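Long-range contacts in ribulose-1,5-bisphosphate carboxylase/oxygenase large subunit (Rhodopseudomonas palustris, PDB 3QFW), which probably binds magnesium and may have a Rubisco-related lyase activity, though its own reaction is uncertain: residues Leu272-Gly277 / Asp306-Leu311; Pro115-Ala120 / Gly277-Val282; Ile97-Val102 / Ala261-Pro266; Gly207-Met212 / Phe239-Lys244; Phe283-Gly288 / Arg332-Asp337. One frame throughout, in Å; residues are numbered along the deposited sequence.

Contact 1 (Leu272-Gly277 / Asp306-Leu311)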
# COMPACT_ATOMS: atom_id res chain seq x y z
N LEU B 272 -4.86 -12.36 5.86
CA LEU B 272 -5.62 -11.27 5.26
C LEU B 272 -5.80 -11.44 3.76
O LEU B 272 -6.90 -11.23 3.25
CB LEU B 272 -4.99 -9.91 5.59
CG LEU B 272 -5.04 -9.52 7.07
CD1 LEU B 272 -4.42 -8.14 7.28
CD2 LEU B 272 -6.47 -9.56 7.62
N PHE B 273 -4.73 -11.79 3.05
CA PHE B 273 -4.84 -12.05 1.61
C PHE B 273 -5.90 -13.13 1.33
O PHE B 273 -6.76 -12.95 0.46
CB PHE B 273 -3.48 -12.44 1.03
CG PHE B 273 -2.59 -11.27 0.65
CD1 PHE B 273 -2.86 -9.97 1.09
CD2 PHE B 273 -1.47 -11.46 -0.16
CE1 PHE B 273 -2.04 -8.91 0.73
CE2 PHE B 273 -0.66 -10.40 -0.54
CZ PHE B 273 -0.94 -9.13 -0.08
N ARG B 274 -5.83 -14.23 2.08
CA ARG B 274 -6.82 -15.31 2.02
C ARG B 274 -8.24 -14.80 2.29
O ARG B 274 -9.17 -15.07 1.53
CB ARG B 274 -6.45 -16.39 3.04
CG ARG B 274 -7.50 -17.51 3.23
CD ARG B 274 -7.12 -18.40 4.40
NE ARG B 274 -8.02 -19.55 4.58
CZ ARG B 274 -7.88 -20.44 5.55
NH1 ARG B 274 -6.88 -20.31 6.41
NH2 ARG B 274 -8.74 -21.45 5.67
N LEU B 275 -8.40 -14.06 3.38
CA LEU B 275 -9.68 -13.46 3.74
C LEU B 275 -10.27 -12.68 2.56
O LEU B 275 -11.45 -12.79 2.25
CB LEU B 275 -9.49 -12.51 4.95
CG LEU B 275 -10.72 -11.77 5.49
CD1 LEU B 275 -11.67 -12.73 6.18
CD2 LEU B 275 -10.33 -10.66 6.46
N PHE B 276 -9.42 -11.87 1.92
CA PHE B 276 -9.87 -11.00 0.84
C PHE B 276 -10.10 -11.71 -0.50
O PHE B 276 -10.69 -11.12 -1.41
CB PHE B 276 -8.90 -9.83 0.67
CG PHE B 276 -8.87 -8.90 1.85
CD1 PHE B 276 -10.00 -8.73 2.64
CD2 PHE B 276 -7.71 -8.23 2.20
CE1 PHE B 276 -9.97 -7.87 3.74
CE2 PHE B 276 -7.68 -7.38 3.29
CZ PHE B 276 -8.81 -7.21 4.07
N GLY B 277 -9.61 -12.94 -0.62
CA GLY B 277 -9.94 -13.79 -1.76
C GLY B 277 -8.81 -14.48 -2.51
O GLY B 277 -9.04 -15.06 -3.57
N ASP B 306 -5.00 -23.32 7.48
CA ASP B 306 -5.72 -23.88 8.62
C ASP B 306 -7.17 -23.39 8.72
O ASP B 306 -7.55 -22.42 8.07
CB ASP B 306 -4.94 -23.62 9.91
CG ASP B 306 -3.62 -24.37 9.95
OD1 ASP B 306 -3.42 -25.26 9.11
OD2 ASP B 306 -2.78 -24.08 10.83
N PRO B 307 -7.98 -24.08 9.54
CA PRO B 307 -9.36 -23.63 9.73
C PRO B 307 -9.41 -22.14 10.05
O PRO B 307 -8.62 -21.64 10.84
CB PRO B 307 -9.82 -24.45 10.94
CG PRO B 307 -9.04 -25.73 10.81
CD PRO B 307 -7.68 -25.29 10.33
N PHE B 308 -10.36 -21.45 9.42
CA PHE B 308 -10.51 -20.00 9.51
C PHE B 308 -11.97 -19.75 9.17
O PHE B 308 -12.34 -19.68 8.00
CB PHE B 308 -9.56 -19.35 8.50
CG PHE B 308 -9.50 -17.84 8.57
CD1 PHE B 308 -9.43 -17.18 9.78
CD2 PHE B 308 -9.49 -17.09 7.40
CE1 PHE B 308 -9.36 -15.78 9.83
CE2 PHE B 308 -9.42 -15.69 7.45
CZ PHE B 308 -9.35 -15.06 8.67
N GLY B 309 -12.81 -19.66 10.19
CA GLY B 309 -14.25 -19.75 9.97
C GLY B 309 -14.61 -20.87 9.00
O GLY B 309 -14.04 -21.96 9.04
N LYS B 310 -15.56 -20.58 8.11
CA LYS B 310 -15.97 -21.49 7.05
C LYS B 310 -15.21 -21.26 5.73
O LYS B 310 -15.65 -21.74 4.69
CB LYS B 310 -17.47 -21.34 6.79
CG LYS B 310 -18.35 -21.95 7.88
CD LYS B 310 -19.77 -21.40 7.81
CE LYS B 310 -19.85 -19.99 8.40
NZ LYS B 310 -21.23 -19.42 8.37
N LEU B 311 -14.09 -20.54 5.79
CA LEU B 311 -13.39 -20.12 4.58
C LEU B 311 -12.46 -21.17 3.97
O LEU B 311 -11.75 -21.87 4.68
CB LEU B 311 -12.58 -18.85 4.85
CG LEU B 311 -13.45 -17.69 5.36
CD1 LEU B 311 -12.65 -16.41 5.38
CD2 LEU B 311 -14.68 -17.55 4.48
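R274 and L275, in the last turn of helix 265-276, meet the loop D306-L311, which leads from helix 294-305 towards strand 315-319 of the catalytic barrel. The side chain of R274 is extended from CG to NE, with CG anti to the backbone N (chi1 173°), and carries its guanidinium straight into the loop. There NH1 and NH2 both donate to one atom, D306 O, each at 2.8 Å and with the oxygen close to the guanidinium plane. NH2 also donates to L311 O at 3.2 Å, a donor that stands above the carbonyl plane, 49° out of it. F308 CB lies over one guanidinium face, 3.5 Å from R274 NH1, and the two side chains slide past each other in opposite directions. N312 O also accepts from NE and A303 O from NH1.

L275 follows as the apolar half. Its CD1 touches F308 CE2 at 3.9 Å, the side chains meeting at about a right angle, while the same methyl reaches L311 CD1, also at 3.9 Å. L109 of helix 106-112 packs on L275, F308 and L311 alike. G277 ends the helix in a Schellman motif.

The chemistry is thus lopsided: a single positive group donates to a set of backbone oxygens, two of them, A303 O and D306 O, at the C-terminal end of helix 294-305. The charge would be expected to balance the partial negative charge of that end, and so probably to hold the loop by its backbone.

Contact 2 (Pro115-Ala120 / Gly277-Val282)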
# COMPACT_ATOMS: atom_id res chain seq x y z
N PRO B 115 -11.21 -17.37 -0.13
CA PRO B 115 -10.91 -17.86 -1.48
C PRO B 115 -12.13 -18.47 -2.14
O PRO B 115 -12.82 -19.29 -1.51
CB PRO B 115 -9.83 -18.92 -1.24
CG PRO B 115 -9.22 -18.54 0.07
CD PRO B 115 -10.35 -18.00 0.88
N ARG B 116 -12.40 -18.08 -3.38
CA ARG B 116 -13.54 -18.64 -4.10
C ARG B 116 -13.23 -20.03 -4.70
O ARG B 116 -14.13 -20.82 -4.94
CB ARG B 116 -14.05 -17.70 -5.21
CG ARG B 116 -14.14 -16.22 -4.82
CD ARG B 116 -14.75 -16.02 -3.46
NE ARG B 116 -15.66 -14.87 -3.39
CZ ARG B 116 -15.60 -13.94 -2.45
NH1 ARG B 116 -14.68 -14.00 -1.50
NH2 ARG B 116 -16.48 -12.94 -2.45
N VAL B 117 -11.95 -20.30 -4.95
CA VAL B 117 -11.53 -21.57 -5.54
C VAL B 117 -10.79 -22.40 -4.49
O VAL B 117 -11.10 -23.57 -4.26
CB VAL B 117 -10.62 -21.36 -6.76
CG1 VAL B 117 -10.09 -22.71 -7.27
CG2 VAL B 117 -11.36 -20.62 -7.87
N GLY B 118 -9.79 -21.77 -3.87
CA GLY B 118 -9.08 -22.35 -2.76
C GLY B 118 -8.18 -23.52 -3.11
O GLY B 118 -8.03 -23.91 -4.28
N LEU B 119 -7.56 -24.07 -2.07
CA LEU B 119 -6.64 -25.19 -2.22
C LEU B 119 -7.31 -26.37 -2.93
O LEU B 119 -6.74 -26.95 -3.85
CB LEU B 119 -6.10 -25.61 -0.85
CG LEU B 119 -5.32 -26.93 -0.73
CD1 LEU B 119 -4.08 -26.93 -1.60
CD2 LEU B 119 -4.97 -27.18 0.74
N ALA B 120 -8.53 -26.70 -2.51
CA ALA B 120 -9.22 -27.85 -3.10
C ALA B 120 -9.55 -27.58 -4.57
O ALA B 120 -9.40 -28.46 -5.42
CB ALA B 120 -10.46 -28.20 -2.32
N GLY B 277 -9.61 -12.94 -0.62
CA GLY B 277 -9.94 -13.79 -1.76
C GLY B 277 -8.81 -14.48 -2.51
O GLY B 277 -9.04 -15.06 -3.57
N ALA B 278 -7.59 -14.42 -1.99
CA ALA B 278 -6.48 -15.04 -2.68
C ALA B 278 -6.61 -16.58 -2.61
O ALA B 278 -6.81 -17.14 -1.54
CB ALA B 278 -5.16 -14.59 -2.09
N ASP B 279 -6.49 -17.25 -3.76
CA ASP B 279 -6.52 -18.72 -3.77
C ASP B 279 -5.13 -19.30 -3.59
O ASP B 279 -4.97 -20.41 -3.05
CB ASP B 279 -7.14 -19.24 -5.06
CG ASP B 279 -8.54 -18.73 -5.27
OD1 ASP B 279 -9.43 -19.10 -4.47
OD2 ASP B 279 -8.76 -17.98 -6.23
N ALA B 280 -4.13 -18.55 -4.04
CA ALA B 280 -2.75 -18.90 -3.74
C ALA B 280 -2.03 -17.63 -3.32
O ALA B 280 -2.43 -16.53 -3.69
CB ALA B 280 -2.05 -19.54 -4.94
N THR B 281 -0.98 -17.78 -2.53
CA THR B 281 -0.28 -16.60 -2.06
C THR B 281 1.23 -16.80 -2.10
O THR B 281 1.79 -17.72 -1.47
CB THR B 281 -0.81 -16.15 -0.67
OG1 THR B 281 -0.18 -14.93 -0.29
CG2 THR B 281 -0.57 -17.22 0.42
N VAL B 282 1.89 -15.94 -2.88
CA VAL B 282 3.32 -16.02 -3.11
C VAL B 282 4.07 -15.31 -1.98
O VAL B 282 3.65 -14.27 -1.51
CB VAL B 282 3.70 -15.37 -4.47
CG1 VAL B 282 5.21 -15.38 -4.69
CG2 VAL B 282 2.96 -16.06 -5.62
O HOH W 1 -10.81 -16.47 -5.29
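D279, at the entry to strand 280-284, one of the parallel strands of the catalytic TIM barrel, meets P115, V117 and G118 at the start of helix 118-126. CB of D279 lies 3.9 Å from G118 N, and CG comes within 3.7 Å of V117 CB. At the tip, OD1 accepts two backbone bonds, from V117 N and from G118 N, both at 2.8 Å. The two donors approach from the same face of the carboxylate, about 40° out of its plane, and the second bond is the straighter (164° at the hydrogen). Two adjacent N-H groups are thereby satisfied by one oxygen, which holds residues 117-118 against the N-terminal end of the strand. OD2 takes a different part: it accepts from V251 N of the neighbouring strand and from a water at 2.7 Å. That water accepts in turn from R116 N and donates to G277 O, so it spans both segments. Beside the carboxylate, P115 closes the contact through its ring. P115 CB lies 3.3 Å from D279 OD1, and its neighbour P115 CG comes to 3.2 Å from A278 O, a buried carbonyl with no hydrogen-bond partner in the model.

Contact 3 (Ile97-Val102 / Ala261-Pro266)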
# COMPACT_ATOMS: atom_id res chain seq x y z
N ILE B 97 6.73 -0.34 16.20
CA ILE B 97 5.54 -1.17 16.25
C ILE B 97 5.35 -2.00 14.98
O ILE B 97 5.67 -1.56 13.88
CB ILE B 97 4.27 -0.32 16.50
CG1 ILE B 97 3.03 -1.21 16.60
CG2 ILE B 97 4.10 0.73 15.41
CD1 ILE B 97 1.76 -0.46 16.99
N ALA B 98 4.84 -3.21 15.17
CA ALA B 98 4.46 -4.07 14.07
C ALA B 98 3.09 -4.65 14.38
O ALA B 98 2.79 -4.96 15.53
CB ALA B 98 5.48 -5.19 13.87
N LEU B 99 2.25 -4.78 13.36
CA LEU B 99 0.97 -5.45 13.52
C LEU B 99 1.20 -6.95 13.33
O LEU B 99 1.61 -7.36 12.26
CB LEU B 99 -0.02 -4.93 12.47
CG LEU B 99 -1.35 -5.68 12.46
CD1 LEU B 99 -2.10 -5.45 13.76
CD2 LEU B 99 -2.20 -5.30 11.25
N ALA B 100 0.92 -7.76 14.35
CA ALA B 100 1.28 -9.19 14.35
C ALA B 100 0.15 -10.17 14.03
O ALA B 100 0.36 -11.17 13.34
CB ALA B 100 1.94 -9.58 15.69
N ASP B 101 -1.05 -9.91 14.56
CA ASP B 101 -2.20 -10.77 14.29
C ASP B 101 -3.50 -9.99 14.46
O ASP B 101 -3.51 -8.91 15.04
CB ASP B 101 -2.21 -11.99 15.21
CG ASP B 101 -2.97 -13.17 14.61
OD1 ASP B 101 -3.44 -13.08 13.45
OD2 ASP B 101 -3.08 -14.22 15.30
N VAL B 102 -4.59 -10.55 13.95
CA VAL B 102 -5.91 -9.95 14.09
C VAL B 102 -6.95 -11.06 14.29
O VAL B 102 -7.00 -12.02 13.53
CB VAL B 102 -6.30 -9.08 12.87
CG1 VAL B 102 -7.61 -8.30 13.12
CG2 VAL B 102 -5.18 -8.11 12.55
N ALA B 261 4.91 -1.21 4.96
CA ALA B 261 4.43 -1.01 6.33
C ALA B 261 4.70 -2.31 7.11
O ALA B 261 4.71 -3.40 6.54
CB ALA B 261 2.96 -0.67 6.33
N LYS B 262 4.92 -2.18 8.41
CA LYS B 262 5.36 -3.30 9.22
C LYS B 262 4.20 -4.15 9.70
O LYS B 262 3.85 -4.15 10.88
CB LYS B 262 6.19 -2.81 10.41
CG LYS B 262 7.05 -3.88 11.06
CD LYS B 262 7.90 -4.60 10.03
CE LYS B 262 9.21 -5.06 10.63
NZ LYS B 262 10.12 -5.66 9.61
N ILE B 263 3.58 -4.86 8.76
CA ILE B 263 2.59 -5.88 9.07
C ILE B 263 3.24 -7.24 8.90
O ILE B 263 3.84 -7.51 7.86
CB ILE B 263 1.38 -5.77 8.13
CG1 ILE B 263 0.79 -4.35 8.16
CG2 ILE B 263 0.33 -6.82 8.48
CD1 ILE B 263 -0.45 -4.18 7.30
N ALA B 264 3.15 -8.10 9.91
CA ALA B 264 3.81 -9.40 9.84
C ALA B 264 3.32 -10.19 8.62
O ALA B 264 2.11 -10.21 8.33
CB ALA B 264 3.59 -10.20 11.12
N ALA B 265 4.25 -10.83 7.93
CA ALA B 265 3.92 -11.58 6.71
C ALA B 265 2.87 -12.66 6.91
O ALA B 265 1.97 -12.82 6.08
CB ALA B 265 5.17 -12.18 6.07
N PRO B 266 2.96 -13.42 8.01
CA PRO B 266 1.95 -14.47 8.05
C PRO B 266 0.54 -13.89 8.12
O PRO B 266 -0.37 -14.39 7.46
CB PRO B 266 2.30 -15.27 9.32
CG PRO B 266 3.78 -15.03 9.51
CD PRO B 266 3.99 -13.58 9.05
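A single parallel beta bridge between L99 and I263 joins the N-terminal domain to the catalytic barrel: residues 97-102 leave strand 97-98, which pairs with strand 8-15, and residues 261-266 lead into helix 265-276. Two backbone bonds make the bridge. L99 N donates to K262 O at 3.0 Å, and A264 N donates to L99 O at 2.9 Å in a nearly linear bond (179° at the hydrogen). A264 is the N-cap residue of the helix, which ties the start of that helix directly to the other domain. K262 is the centre of an inverse gamma turn, and its carbonyl is approached further by A98 CA in a CA-H...O contact of 3.2 Å.

Side chains line up on two sides of the bridge. L99 and I263 lie side by side, pointing the same way, with L99 CD2 against I263 CG2 at 4.0 Å. L84 and F88 of helix 80-88 touch I263, as does M257 of the second subunit, so this small apolar patch also reaches the dimer interface. The other pair is A98 and K262. CG of K262 is anti to its backbone N (chi1 -162°), and this brings it onto A98 CB at 3.5 Å, tighter than usual for two carbons. K262 CB sits beside the carbonyl that precedes A98, 3.7 Å from I97 O. Past the bridge, A264 CB packs on L99 O at 3.6 Å.

Contact 4 (Gly207-Met212 / Phe239-Lys244)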
# COMPACT_ATOMS: atom_id res chain seq x y z
N GLY B 207 -2.69 -1.50 -12.44
CA GLY B 207 -3.19 -0.14 -12.63
C GLY B 207 -4.38 0.24 -11.76
O GLY B 207 -4.48 -0.20 -10.62
N THR B 208 -5.27 1.07 -12.30
CA THR B 208 -6.49 1.45 -11.58
C THR B 208 -7.49 0.31 -11.66
O THR B 208 -7.28 -0.64 -12.42
CB THR B 208 -7.18 2.67 -12.22
OG1 THR B 208 -7.69 2.31 -13.51
CG2 THR B 208 -6.22 3.87 -12.36
N LEU B 209 -8.57 0.40 -10.91
CA LEU B 209 -9.62 -0.61 -10.98
C LEU B 209 -10.14 -0.74 -12.41
O LEU B 209 -10.46 -1.84 -12.86
CB LEU B 209 -10.76 -0.28 -10.01
CG LEU B 209 -11.93 -1.27 -9.94
CD1 LEU B 209 -11.46 -2.69 -9.64
CD2 LEU B 209 -12.94 -0.78 -8.91
N ASP B 210 -10.20 0.38 -13.13
CA ASP B 210 -10.59 0.36 -14.54
C ASP B 210 -9.62 -0.47 -15.37
O ASP B 210 -10.03 -1.33 -16.16
CB ASP B 210 -10.66 1.77 -15.13
CG ASP B 210 -11.66 2.67 -14.43
OD1 ASP B 210 -12.59 2.16 -13.76
OD2 ASP B 210 -11.53 3.91 -14.55
N ASP B 211 -8.33 -0.21 -15.20
CA ASP B 211 -7.31 -1.00 -15.89
C ASP B 211 -7.45 -2.49 -15.54
O ASP B 211 -7.39 -3.36 -16.42
CB ASP B 211 -5.90 -0.52 -15.52
CG ASP B 211 -5.63 0.92 -15.94
OD1 ASP B 211 -6.01 1.30 -17.06
OD2 ASP B 211 -5.04 1.68 -15.14
N MET B 212 -7.66 -2.78 -14.26
CA MET B 212 -7.75 -4.17 -13.82
C MET B 212 -8.94 -4.92 -14.43
O MET B 212 -8.79 -6.05 -14.87
CB MET B 212 -7.73 -4.28 -12.28
CG MET B 212 -6.31 -4.25 -11.67
SD MET B 212 -6.20 -4.96 -10.00
CE MET B 212 -7.40 -3.93 -9.16
N PHE B 239 -8.46 -5.09 -4.95
CA PHE B 239 -8.12 -6.50 -5.05
C PHE B 239 -9.37 -7.32 -4.74
O PHE B 239 -9.74 -8.23 -5.48
CB PHE B 239 -6.99 -6.88 -4.09
CG PHE B 239 -6.78 -8.38 -3.94
CD1 PHE B 239 -6.27 -9.13 -4.99
CD2 PHE B 239 -7.09 -9.02 -2.75
CE1 PHE B 239 -6.07 -10.52 -4.87
CE2 PHE B 239 -6.90 -10.41 -2.61
CZ PHE B 239 -6.39 -11.16 -3.67
N HIS B 240 -10.05 -6.96 -3.65
CA HIS B 240 -11.25 -7.68 -3.23
C HIS B 240 -12.35 -7.57 -4.28
O HIS B 240 -13.06 -8.55 -4.57
CB HIS B 240 -11.73 -7.13 -1.90
CG HIS B 240 -12.82 -7.93 -1.25
ND1 HIS B 240 -12.75 -9.29 -1.10
CD2 HIS B 240 -13.99 -7.54 -0.70
CE1 HIS B 240 -13.85 -9.72 -0.49
NE2 HIS B 240 -14.61 -8.67 -0.24
N ALA B 241 -12.50 -6.38 -4.85
CA ALA B 241 -13.48 -6.15 -5.91
C ALA B 241 -13.23 -7.06 -7.11
O ALA B 241 -14.18 -7.58 -7.69
CB ALA B 241 -13.47 -4.69 -6.34
N ILE B 242 -11.96 -7.22 -7.49
CA ILE B 242 -11.60 -8.10 -8.60
C ILE B 242 -11.89 -9.56 -8.26
O ILE B 242 -12.34 -10.33 -9.11
CB ILE B 242 -10.12 -7.95 -9.02
CG1 ILE B 242 -9.94 -6.71 -9.88
CG2 ILE B 242 -9.65 -9.15 -9.82
CD1 ILE B 242 -10.61 -6.80 -11.25
N VAL B 243 -11.62 -9.94 -7.02
CA VAL B 243 -11.90 -11.31 -6.58
C VAL B 243 -13.37 -11.64 -6.84
O VAL B 243 -13.71 -12.73 -7.31
CB VAL B 243 -11.57 -11.51 -5.09
CG1 VAL B 243 -12.24 -12.77 -4.53
CG2 VAL B 243 -10.06 -11.55 -4.88
N LYS B 244 -14.25 -10.69 -6.53
CA LYS B 244 -15.68 -10.85 -6.75
C LYS B 244 -16.10 -10.90 -8.22
O LYS B 244 -17.24 -11.26 -8.53
CB LYS B 244 -16.45 -9.75 -6.02
CG LYS B 244 -16.59 -10.00 -4.53
CD LYS B 244 -17.00 -8.75 -3.81
CE LYS B 244 -17.14 -9.00 -2.32
NZ LYS B 244 -17.43 -7.73 -1.57
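M212 N donates to T208 O at 2.8 Å, closing the first turn of helix 209-222, which packs on helix 236-243 in the outer layer of the TIM barrel. T208 and D211 form a capping box here: D211 N donates to T208 OG1 at 3.1 Å, and T208 N donates back to D211 OD2 at 2.9 Å. The turn so fixed presents L209 and M212 to the second helix, with no polar bond between the segments. M212 is bent at its last torsion (chi3 -57°), which places CE against I242 CG1 at 3.8 Å. Nearer the backbone, M212 CB meets I242 CD1 at 4.0 Å, so the isoleucine branch lies against both the root and the tip of the methionine. I205, in a loop, touches both M212 and I242. An alanine in place of I242 would probably open a gap beside M212 CE and set the methionine end free to turn. L209 and A241 also face the second subunit: L209 packs on its L209, and A241 on its T208, while D210 OD1 forms a salt bridge with R213 of that subunit. Within the chain, L209 CD1 rests 4.3 Å from I242 CG1 and 4.4 Å from A241 CB.

Contact 5 (Phe283-Gly288 / Arg332-Asp337). With SO4 (sulfate ion), chain G.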
# COMPACT_ATOMS: atom_id res chain seq x y z
N PHE B 283 5.18 -15.90 -1.54
CA PHE B 283 6.02 -15.31 -0.50
C PHE B 283 7.43 -15.88 -0.62
O PHE B 283 7.61 -17.02 -1.08
CB PHE B 283 5.46 -15.60 0.90
CG PHE B 283 5.43 -17.07 1.26
CD1 PHE B 283 6.40 -17.63 2.08
CD2 PHE B 283 4.41 -17.88 0.79
CE1 PHE B 283 6.36 -18.98 2.42
CE2 PHE B 283 4.36 -19.24 1.12
CZ PHE B 283 5.34 -19.78 1.93
N PRO B 284 8.42 -15.09 -0.21
CA PRO B 284 9.81 -15.54 -0.28
C PRO B 284 10.08 -16.60 0.77
O PRO B 284 9.79 -16.41 1.96
CB PRO B 284 10.61 -14.25 -0.00
CG PRO B 284 9.67 -13.35 0.72
CD PRO B 284 8.30 -13.67 0.21
N ASN B 285 10.59 -17.74 0.32
CA ASN B 285 10.89 -18.87 1.19
C ASN B 285 12.02 -18.48 2.12
O ASN B 285 12.76 -17.54 1.83
CB ASN B 285 11.30 -20.07 0.32
CG ASN B 285 11.40 -21.37 1.11
OD1 ASN B 285 10.45 -21.78 1.78
ND2 ASN B 285 12.55 -22.02 1.02
N TYR B 286 12.14 -19.16 3.25
CA TYR B 286 13.30 -18.96 4.10
C TYR B 286 14.52 -19.39 3.30
O TYR B 286 14.40 -20.19 2.38
CB TYR B 286 13.20 -19.78 5.38
CG TYR B 286 13.14 -21.26 5.13
CD1 TYR B 286 11.94 -21.88 4.82
CD2 TYR B 286 14.28 -22.05 5.21
CE1 TYR B 286 11.87 -23.24 4.59
CE2 TYR B 286 14.23 -23.41 4.98
CZ TYR B 286 13.02 -24.00 4.67
OH TYR B 286 12.95 -25.36 4.45
N GLY B 287 15.69 -18.85 3.63
CA GLY B 287 16.91 -19.25 2.96
C GLY B 287 17.00 -18.84 1.49
O GLY B 287 17.99 -19.15 0.82
N GLY B 288 15.97 -18.17 1.00
CA GLY B 288 16.01 -17.59 -0.33
C GLY B 288 16.76 -16.27 -0.28
O GLY B 288 17.58 -16.06 0.61
N ARG B 332 9.10 -31.65 3.09
CA ARG B 332 9.15 -32.04 4.49
C ARG B 332 8.72 -30.86 5.35
O ARG B 332 7.95 -31.01 6.30
CB ARG B 332 10.56 -32.48 4.89
CG ARG B 332 10.97 -33.85 4.33
CD ARG B 332 12.47 -34.12 4.52
NE ARG B 332 12.90 -35.27 3.71
CZ ARG B 332 14.01 -35.30 2.98
NH1 ARG B 332 14.83 -34.25 2.95
NH2 ARG B 332 14.31 -36.37 2.26
N PHE B 333 9.22 -29.68 5.01
CA PHE B 333 8.93 -28.49 5.78
C PHE B 333 7.45 -28.12 5.73
O PHE B 333 6.82 -27.90 6.76
CB PHE B 333 9.76 -27.30 5.27
CG PHE B 333 9.66 -26.10 6.16
CD1 PHE B 333 10.42 -26.03 7.32
CD2 PHE B 333 8.80 -25.05 5.85
CE1 PHE B 333 10.33 -24.93 8.16
CE2 PHE B 333 8.71 -23.95 6.68
CZ PHE B 333 9.47 -23.88 7.83
N TYR B 334 6.91 -28.04 4.52
CA TYR B 334 5.57 -27.51 4.33
C TYR B 334 4.47 -28.56 4.27
O TYR B 334 3.29 -28.24 4.37
CB TYR B 334 5.52 -26.68 3.04
CG TYR B 334 6.26 -25.36 3.11
CD1 TYR B 334 5.76 -24.30 3.86
CD2 TYR B 334 7.44 -25.16 2.40
CE1 TYR B 334 6.42 -23.08 3.92
CE2 TYR B 334 8.12 -23.93 2.46
CZ TYR B 334 7.59 -22.90 3.23
OH TYR B 334 8.24 -21.68 3.30
N GLY B 335 4.84 -29.83 4.11
CA GLY B 335 3.84 -30.82 3.80
C GLY B 335 3.51 -30.66 2.33
O GLY B 335 4.14 -29.85 1.65
N GLN B 336 2.52 -31.41 1.85
CA GLN B 336 2.23 -31.46 0.42
C GLN B 336 1.16 -30.46 -0.03
O GLN B 336 0.91 -30.33 -1.22
CB GLN B 336 1.84 -32.88 0.00
CG GLN B 336 2.98 -33.88 0.12
CD GLN B 336 2.53 -35.30 -0.15
OE1 GLN B 336 1.55 -35.54 -0.87
NE2 GLN B 336 3.24 -36.26 0.42
N ASP B 337 0.54 -29.79 0.93
CA ASP B 337 -0.43 -28.74 0.62
C ASP B 337 0.30 -27.40 0.39
O ASP B 337 0.20 -26.46 1.18
CB ASP B 337 -1.47 -28.60 1.73
CG ASP B 337 -2.52 -29.70 1.70
OD1 ASP B 337 -2.67 -30.38 0.66
OD2 ASP B 337 -3.20 -29.87 2.73
S SO4 G . 17.38 -35.01 -0.24
O1 SO4 G . 16.65 -34.67 -1.46
O2 SO4 G . 18.82 -34.95 -0.51
O3 SO4 G . 17.03 -36.35 0.21
O4 SO4 G . 17.03 -34.06 0.82
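The phenol of Y334 is the bump of this contact, pushed into a hollow formed by F283, N285 and Y286 at the C-terminal end of TIM-barrel strand 280-284 and just beyond it. F283 meets it tip to tip: Y334 OH lies at the edge of the phenylalanine ring, 3.4 Å from F283 CE1. At the floor of the hollow, Y334 OH donates to N285 OD1 at 2.7 Å, a bond in the plane of the amide carbonyl. CG of N285, anti to the backbone N (chi1 -170°), carries the amide toward the phenol. Y286 forms the other wall and slides past Y334 in the opposite direction. A phenylalanine in place of Y334 would probably leave N285 OD1 without this donor and the amide freer to turn.

In a second fit, the F333 ring has Y286 CE1 over its centre, 3.8 Å from F333 CD2, and the two ring planes meet at 46°. At its edge, F333 CD2 sits over the centre of the Y334 ring, 3.4 Å above its plane. The hydroxyl of Y286 is taken by E329 of helix 327-334. R332 NH1 donates to O4 of a sulfate, probably from the crystallisation liquor, at 3.1 Å.

C297 of helix 294-305 touches both tyrosines, and P318 packs on F283, N285 and Y334. The C-terminal end of helix 327-334 thus packs beyond strand 280-284, beside helix 294-305 and strand 315-319.

Along the chain, contact 3 opens first, at residues 97-102 beside the N-terminal sheet, followed by contact 2 at 115-120. Contact 4 lies wholly within both of these loops, joining helices 209-222 and 236-243 locally. Contact 3 then closes at 261-266, at the start of helix 265-276; contact 2 is still open, so the two cross. Contact 1 opens at the end of the same helix, and contact 2 closes at 277-282, crossing it and sharing G277. Contact 5 opens at 283-288 on strand 280-284 before contact 1 closes at 306-311, so contacts 1 and 5 cross as well, and closes at 332-337. Together they tie the N-terminal domain, barrel strands and outer helices; contacts 3 and 4 also reach the second subunit.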